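Local coordinates for lipoteichoic acid primase (Listeria monocytogenes, PDB 4UOP), which belongs to the sulfatase-like family of metal-dependent enzymes and carries a bound magnesium ion in its extracellular catalytic domain, at residues S114-T119 with P168-D173; D340-V345 with G354-F359. All blocks are in the same frame, centred on the assembly; numbering follows the deposited sequence.

Overall arrangement
Both contacts lie on one side of the chain's centre, and their own centres are about 12 Å apart. Interaction 1 comes first along the sequence, joining the end of helix 107-117 to the turn that follows helix 163-169; interaction 2 opens later, where helix 341-348 meets the loop that follows it. Residue Ser118 connects them: its carbonyl O probably accepts a hydrogen bond from Phe359 N at 2.8 Å, while its OG packs on Pro343 and Met358. The C-terminal end of helix 107-117 itself adds Val115 O, which packs on Met342 CB. Thr108, near the start of that helix, is a ligand of the magnesium ion.

Interaction 1: residues S114-T119 with P168-D173; sequences SVYTST and PAVGFD
Tyr116 and Phe172 meet as a T-shaped aromatic pair, the edge of the phenylalanine ring directed at the tyrosine face. The centroids lie 5.0 Å apart and the planes stand at 83°. Tyr116 CB points toward the 168-173 segment, and chi1 of -53° sets CG beside the backbone N, anti to the carbonyl carbon, which directs the ring toward that segment. Further out, Tyr116 CD2 lies 4.3 Å from Val170 CG2, a methyl that approaches obliquely. Tyr116 CE2 is 3.7 Å from Phe172 CE2, which sits over the centre of the tyrosine ring, and across the ring from CE2, Tyr116 CE1 comes within 3.8 Å of Phe172 CZ, over the same face. Tyr116 CZ faces the same edge, nearest to Phe172 CE2. At the tip, OH is hydrogen-bonded to Glu112 one turn back in helix 107-117, so the ring is held at its polar end as well as across its face. Tyr116 also touches Tyr215, Gln217 and Ile219 of strand 214-219 and Thr152 of strand 149-153; these neighbouring parallel strands belong to the central mixed sheet of the sulfatase-like alpha/beta fold, against which the helix end packs. On the partner side, helix 163-169 is followed by a Schellman motif: Gly171 takes positive phi, and the chain then turns to bring Phe172 into place. Val170 CG1 reaches Thr117 CG2 at 4.1 Å, the two side chains crossing at about a right angle. The Thr117 hydroxyl is used within its own helix end: with chi1 at 71°, Thr117 OG1 accepts from Thr119 N at 3.1 Å in an ST turn and also receives Thr119 OG1 at 2.7 Å, while it is hydrogen-bonded to Trp113 O in the preceding turn.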
ATOM      1  N   SER B 114      14.031   1.633  -6.426  1.00 18.24           N
ATOM      2  CA  SER B 114      14.051   2.617  -7.508  1.00 19.19           C
ATOM      3  C   SER B 114      15.468   2.903  -7.978  1.00 18.22           C
ATOM      4  O   SER B 114      15.756   2.918  -9.174  1.00 17.91           O
ATOM      5  CB  SER B 114      13.400   3.925  -7.036  1.00 19.02           C
ATOM      6  OG  SER B 114      12.017   3.769  -6.883  1.00 20.78           O
ATOM      7  N   VAL B 115      16.359   3.105  -7.022  1.00 17.99           N
ATOM      8  CA  VAL B 115      17.731   3.437  -7.346  1.00 18.49           C
ATOM      9  C   VAL B 115      18.479   2.263  -7.990  1.00 18.58           C
ATOM     10  O   VAL B 115      19.137   2.436  -9.027  1.00 19.59           O
ATOM     11  CB  VAL B 115      18.463   3.980  -6.102  1.00 18.50           C
ATOM     12  CG1 VAL B 115      19.938   4.200  -6.386  1.00 19.06           C
ATOM     13  CG2 VAL B 115      17.796   5.279  -5.660  1.00 18.78           C
ATOM     14  N   TYR B 116      18.366   1.071  -7.419  1.00 17.23           N
ATOM     15  CA  TYR B 116      19.131  -0.065  -7.941  1.00 17.10           C
ATOM     16  C   TYR B 116      18.609  -0.566  -9.302  1.00 17.46           C
ATOM     17  O   TYR B 116      19.409  -1.003 -10.127  1.00 17.06           O
ATOM     18  CB  TYR B 116      19.152  -1.245  -6.972  1.00 17.71           C
ATOM     19  CG  TYR B 116      19.616  -0.934  -5.563  1.00 18.47           C
ATOM     20  CD1 TYR B 116      20.524   0.068  -5.310  1.00 19.63           C
ATOM     21  CD2 TYR B 116      19.139  -1.675  -4.485  1.00 19.34           C
ATOM     22  CE1 TYR B 116      20.930   0.347  -4.012  1.00 20.68           C
ATOM     23  CE2 TYR B 116      19.534  -1.404  -3.195  1.00 20.16           C
ATOM     24  CZ  TYR B 116      20.422  -0.389  -2.960  1.00 20.88           C
ATOM     25  OH  TYR B 116      20.806  -0.104  -1.663  1.00 24.00           O
ATOM     26  N   THR B 117      17.290  -0.537  -9.492  1.00 17.45           N
ATOM     27  CA  THR B 117      16.653  -1.205 -10.634  1.00 18.79           C
ATOM     28  C   THR B 117      16.231  -0.269 -11.759  1.00 20.06           C
ATOM     29  O   THR B 117      16.023  -0.739 -12.886  1.00 19.39           O
ATOM     30  CB  THR B 117      15.393  -2.028 -10.232  1.00 18.68           C
ATOM     31  OG1 THR B 117      14.309  -1.156  -9.870  1.00 18.03           O
ATOM     32  CG2 THR B 117      15.703  -2.971  -9.098  1.00 19.47           C
ATOM     33  N   SER B 118      16.072   1.028 -11.468  1.00 18.73           N
ATOM     34  CA  SER B 118      15.464   1.965 -12.406  1.00 19.35           C
ATOM     35  C   SER B 118      14.107   1.452 -12.910  1.00 20.55           C
ATOM     36  O   SER B 118      13.774   1.590 -14.093  1.00 21.13           O
ATOM     37  CB  SER B 118      16.419   2.255 -13.577  1.00 18.25           C
ATOM     38  OG  SER B 118      16.115   3.486 -14.200  1.00 18.02           O
ATOM     39  N   THR B 119      13.361   0.805 -12.027  1.00 19.85           N
ATOM     40  CA  THR B 119      11.966   0.435 -12.294  1.00 20.20           C
ATOM     41  C   THR B 119      11.147   1.000 -11.142  1.00 20.70           C
ATOM     42  O   THR B 119      11.694   1.281 -10.065  1.00 19.79           O
ATOM     43  CB  THR B 119      11.751  -1.097 -12.391  1.00 20.23           C
ATOM     44  OG1 THR B 119      11.943  -1.720 -11.115  1.00 21.57           O
ATOM     45  CG2 THR B 119      12.679  -1.716 -13.379  1.00 20.75           C
ATOM     46  N   PRO B 168      21.081 -10.004  -2.925  1.00 24.35           N
ATOM     47  CA  PRO B 168      21.488 -11.028  -3.908  1.00 26.18           C
ATOM     48  C   PRO B 168      20.695 -10.982  -5.210  1.00 24.62           C
ATOM     49  O   PRO B 168      21.279 -11.151  -6.280  1.00 23.19           O
ATOM     50  CB  PRO B 168      21.194 -12.352  -3.188  1.00 26.69           C
ATOM     51  CG  PRO B 168      21.244 -12.029  -1.746  1.00 26.68           C
ATOM     52  CD  PRO B 168      20.834 -10.596  -1.597  1.00 24.84           C
ATOM     53  N   ALA B 169      19.384 -10.746  -5.123  1.00 23.58           N
ATOM     54  CA  ALA B 169      18.547 -10.634  -6.304  1.00 24.00           C
ATOM     55  C   ALA B 169      19.034  -9.558  -7.264  1.00 23.40           C
ATOM     56  O   ALA B 169      18.985  -9.750  -8.480  1.00 23.05           O
ATOM     57  CB  ALA B 169      17.092 -10.375  -5.920  1.00 24.46           C
ATOM     58  N   VAL B 170      19.471  -8.411  -6.736  1.00 22.05           N
ATOM     59  CA  VAL B 170      19.987  -7.347  -7.607  1.00 21.68           C
ATOM     60  C   VAL B 170      21.471  -7.488  -7.899  1.00 22.85           C
ATOM     61  O   VAL B 170      22.025  -6.696  -8.645  1.00 24.86           O
ATOM     62  CB  VAL B 170      19.681  -5.906  -7.098  1.00 20.86           C
ATOM     63  CG1 VAL B 170      18.191  -5.640  -7.135  1.00 21.19           C
ATOM     64  CG2 VAL B 170      20.247  -5.651  -5.704  1.00 20.60           C
ATOM     65  N   GLY B 171      22.118  -8.486  -7.310  1.00 23.22           N
ATOM     66  CA  GLY B 171      23.488  -8.815  -7.669  1.00 23.46           C
ATOM     67  C   GLY B 171      24.562  -8.031  -6.939  1.00 22.92           C
ATOM     68  O   GLY B 171      25.658  -7.894  -7.460  1.00 23.41           O
ATOM     69  N   PHE B 172      24.273  -7.532  -5.733  1.00 20.39           N
ATOM     70  CA  PHE B 172      25.336  -7.038  -4.871  1.00 20.40           C
ATOM     71  C   PHE B 172      26.246  -8.221  -4.528  1.00 21.57           C
ATOM     72  O   PHE B 172      25.752  -9.302  -4.199  1.00 21.26           O
ATOM     73  CB  PHE B 172      24.801  -6.389  -3.572  1.00 19.96           C
ATOM     74  CG  PHE B 172      24.431  -4.929  -3.713  1.00 19.01           C
ATOM     75  CD1 PHE B 172      25.415  -3.960  -3.839  1.00 18.94           C
ATOM     76  CD2 PHE B 172      23.112  -4.521  -3.683  1.00 19.30           C
ATOM     77  CE1 PHE B 172      25.091  -2.631  -3.978  1.00 18.94           C
ATOM     78  CE2 PHE B 172      22.773  -3.182  -3.807  1.00 19.19           C
ATOM     79  CZ  PHE B 172      23.766  -2.235  -3.952  1.00 18.94           C
ATOM     80  N   ASP B 173      27.557  -8.020  -4.578  1.00 20.84           N
ATOM     81  CA  ASP B 173      28.508  -9.070  -4.158  1.00 21.77           C
ATOM     82  C   ASP B 173      28.375  -9.377  -2.665  1.00 22.14           C
ATOM     83  O   ASP B 173      28.468 -10.543  -2.245  1.00 22.64           O
ATOM     84  CB  ASP B 173      29.951  -8.647  -4.431  1.00 22.87           C
ATOM     85  CG  ASP B 173      30.291  -8.647  -5.904  1.00 25.00           C
ATOM     86  OD1 ASP B 173      29.933  -9.615  -6.597  1.00 27.62           O
ATOM     87  OD2 ASP B 173      30.921  -7.681  -6.365  1.00 26.22           O
TER

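Interaction 2: residues D340-V345 with G354-F359; sequences DIMPTV and GDQIMF
This is a mainly apolar, methionine-rich contact between the N-terminal part of helix 341-348 and the loop that follows the helix on its way to strand 371-373. Met358 contributes most: its SD lies 4.1 Å from Met342 CG, and its CE is 3.8 Å from Pro343 CB. The bend at chi3, -61°, folds this methyl onto the proline, and the two side chains run past each other in opposite directions. Met342 is fully extended, with chi1, chi2 and chi3 all near 180°, and crosses Met358 at about a right angle. Met342 CE ends 3.5 Å from Gln356 NE2, a van der Waals contact with the amide. At the beginning of the 340-345 segment, Asp340 O accepts from both Thr344 N and Thr344 OG1, the hydroxyl at 2.8 Å, the two reaching it from opposite faces of the carbonyl plane. Asp340 OD1 takes Thr361 N, and Thr344 OG1 is bonded to Ile363 N, so the chain just beyond Phe359 is tied back to Asp340 and Thr344. The result is a helix with its succeeding loop folded back along it, within a sulfatase-like alpha/beta domain.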
ATOM      1  N   ASP B 340      15.899   7.731 -11.709  1.00 19.44           N
ATOM      2  CA  ASP B 340      16.834   8.329 -12.669  1.00 19.73           C
ATOM      3  C   ASP B 340      18.307   8.240 -12.270  1.00 19.35           C
ATOM      4  O   ASP B 340      19.184   8.579 -13.057  1.00 18.07           O
ATOM      5  CB  ASP B 340      16.460   9.793 -12.907  1.00 20.77           C
ATOM      6  CG  ASP B 340      15.030   9.955 -13.436  1.00 22.77           C
ATOM      7  OD1 ASP B 340      14.679   9.220 -14.396  1.00 24.81           O
ATOM      8  OD2 ASP B 340      14.254  10.775 -12.880  1.00 22.58           O
ATOM      9  N   ILE B 341      18.592   7.806 -11.037  1.00 17.86           N
ATOM     10  CA  ILE B 341      19.975   7.799 -10.577  1.00 18.11           C
ATOM     11  C   ILE B 341      20.855   6.841 -11.393  1.00 19.07           C
ATOM     12  O   ILE B 341      21.964   7.217 -11.784  1.00 19.29           O
ATOM     13  CB  ILE B 341      20.076   7.552  -9.055  1.00 17.82           C
ATOM     14  CG1 ILE B 341      19.500   8.774  -8.325  1.00 18.81           C
ATOM     15  CG2 ILE B 341      21.527   7.307  -8.665  1.00 18.66           C
ATOM     16  CD1 ILE B 341      19.425   8.663  -6.801  1.00 17.95           C
ATOM     17  N   MET B 342      20.359   5.643 -11.706  1.00 19.10           N
ATOM     18  CA  MET B 342      21.185   4.658 -12.442  1.00 19.71           C
ATOM     19  C   MET B 342      21.609   5.153 -13.837  1.00 19.25           C
ATOM     20  O   MET B 342      22.804   5.204 -14.122  1.00 17.91           O
ATOM     21  CB  MET B 342      20.490   3.305 -12.552  1.00 20.10           C
ATOM     22  CG  MET B 342      21.281   2.324 -13.395  1.00 23.11           C
ATOM     23  SD  MET B 342      20.556   0.695 -13.508  1.00 27.04           S
ATOM     24  CE  MET B 342      21.731  -0.052 -14.643  1.00 27.49           C
ATOM     25  N   PRO B 343      20.645   5.533 -14.697  1.00 19.67           N
ATOM     26  CA  PRO B 343      21.089   6.004 -16.020  1.00 20.35           C
ATOM     27  C   PRO B 343      22.004   7.238 -15.963  1.00 20.09           C
ATOM     28  O   PRO B 343      22.920   7.356 -16.777  1.00 19.90           O
ATOM     29  CB  PRO B 343      19.777   6.295 -16.763  1.00 20.60           C
ATOM     30  CG  PRO B 343      18.728   6.381 -15.692  1.00 20.56           C
ATOM     31  CD  PRO B 343      19.176   5.468 -14.604  1.00 20.07           C
ATOM     32  N   THR B 344      21.802   8.112 -14.970  1.00 18.30           N
ATOM     33  CA  THR B 344      22.630   9.293 -14.821  1.00 18.91           C
ATOM     34  C   THR B 344      24.072   8.879 -14.464  1.00 19.42           C
ATOM     35  O   THR B 344      25.048   9.379 -15.037  1.00 18.77           O
ATOM     36  CB  THR B 344      22.031  10.241 -13.749  1.00 19.07           C
ATOM     37  OG1 THR B 344      20.708  10.639 -14.137  1.00 18.26           O
ATOM     38  CG2 THR B 344      22.875  11.504 -13.549  1.00 20.14           C
ATOM     39  N   VAL B 345      24.200   7.963 -13.506  1.00 17.73           N
ATOM     40  CA  VAL B 345      25.498   7.525 -13.053  1.00 18.62           C
ATOM     41  C   VAL B 345      26.234   6.677 -14.104  1.00 18.45           C
ATOM     42  O   VAL B 345      27.433   6.846 -14.298  1.00 18.67           O
ATOM     43  CB  VAL B 345      25.379   6.767 -11.714  1.00 18.61           C
ATOM     44  CG1 VAL B 345      26.705   6.097 -11.346  1.00 19.82           C
ATOM     45  CG2 VAL B 345      24.960   7.745 -10.632  1.00 19.32           C
ATOM     46  N   GLY B 354      23.155  -0.773 -22.991  1.00 34.91           N
ATOM     47  CA  GLY B 354      22.711  -1.705 -24.027  1.00 34.83           C
ATOM     48  C   GLY B 354      21.221  -1.988 -24.047  1.00 34.40           C
ATOM     49  O   GLY B 354      20.414  -1.075 -24.197  1.00 35.51           O
ATOM     50  N   ASP B 355      20.861  -3.260 -23.889  1.00 34.21           N
ATOM     51  CA  ASP B 355      19.464  -3.691 -23.973  1.00 35.65           C
ATOM     52  C   ASP B 355      18.777  -3.674 -22.613  1.00 34.11           C
ATOM     53  O   ASP B 355      17.623  -4.092 -22.493  1.00 33.39           O
ATOM     54  CB  ASP B 355      19.351  -5.112 -24.543  1.00 38.65           C
ATOM     55  CG  ASP B 355      19.920  -5.237 -25.948  1.00 43.30           C
ATOM     56  OD1 ASP B 355      19.875  -4.245 -26.713  1.00 44.99           O
ATOM     57  OD2 ASP B 355      20.403  -6.345 -26.287  1.00 48.23           O
ATOM     58  N   GLN B 356      19.472  -3.205 -21.579  1.00 32.54           N
ATOM     59  CA  GLN B 356      18.879  -3.194 -20.257  1.00 31.42           C
ATOM     60  C   GLN B 356      17.761  -2.158 -20.195  1.00 30.57           C
ATOM     61  O   GLN B 356      17.950  -0.989 -20.540  1.00 29.74           O
ATOM     62  CB  GLN B 356      19.924  -2.932 -19.178  1.00 32.66           C
ATOM     63  CG  GLN B 356      19.314  -2.894 -17.783  1.00 33.64           C
ATOM     64  CD  GLN B 356      20.303  -3.193 -16.683  1.00 32.48           C
ATOM     65  OE1 GLN B 356      21.386  -3.700 -16.929  1.00 32.75           O
ATOM     66  NE2 GLN B 356      19.921  -2.889 -15.454  1.00 32.03           N
ATOM     67  N   ILE B 357      16.593  -2.611 -19.760  1.00 29.29           N
ATOM     68  CA  ILE B 357      15.426  -1.755 -19.659  1.00 29.45           C
ATOM     69  C   ILE B 357      15.608  -0.838 -18.440  1.00 28.16           C
ATOM     70  O   ILE B 357      15.947  -1.309 -17.351  1.00 27.70           O
ATOM     71  CB  ILE B 357      14.145  -2.598 -19.563  1.00 30.49           C
ATOM     72  CG1 ILE B 357      13.857  -3.231 -20.934  1.00 33.86           C
ATOM     73  CG2 ILE B 357      12.965  -1.745 -19.131  1.00 31.11           C
ATOM     74  CD1 ILE B 357      12.989  -4.465 -20.884  1.00 35.55           C
ATOM     75  N   MET B 358      15.474   0.461 -18.659  1.00 26.42           N
ATOM     76  CA  MET B 358      15.530   1.462 -17.581  1.00 26.88           C
ATOM     77  C   MET B 358      14.347   2.402 -17.769  1.00 25.83           C
ATOM     78  O   MET B 358      14.149   2.951 -18.858  1.00 25.24           O
ATOM     79  CB  MET B 358      16.856   2.241 -17.616  1.00 29.29           C
ATOM     80  CG  MET B 358      18.113   1.418 -17.276  1.00 29.75           C
ATOM     81  SD  MET B 358      19.605   2.438 -17.146  1.00 32.02           S
ATOM     82  CE  MET B 358      19.737   3.138 -18.805  1.00 32.10           C
ATOM     83  N   PHE B 359      13.553   2.589 -16.714  1.00 23.12           N
ATOM     84  CA  PHE B 359      12.425   3.509 -16.774  1.00 22.69           C
ATOM     85  C   PHE B 359      12.846   4.920 -16.413  1.00 22.21           C
ATOM     86  O   PHE B 359      12.136   5.870 -16.700  1.00 22.35           O
ATOM     87  CB  PHE B 359      11.288   3.021 -15.890  1.00 22.98           C
ATOM     88  CG  PHE B 359      10.619   1.805 -16.439  1.00 23.47           C
ATOM     89  CD1 PHE B 359      11.183   0.550 -16.262  1.00 24.24           C
ATOM     90  CD2 PHE B 359       9.479   1.924 -17.219  1.00 23.78           C
ATOM     91  CE1 PHE B 359      10.586  -0.576 -16.818  1.00 24.43           C
ATOM     92  CE2 PHE B 359       8.878   0.800 -17.776  1.00 24.35           C
ATOM     93  CZ  PHE B 359       9.436  -0.446 -17.577  1.00 23.67           C
TER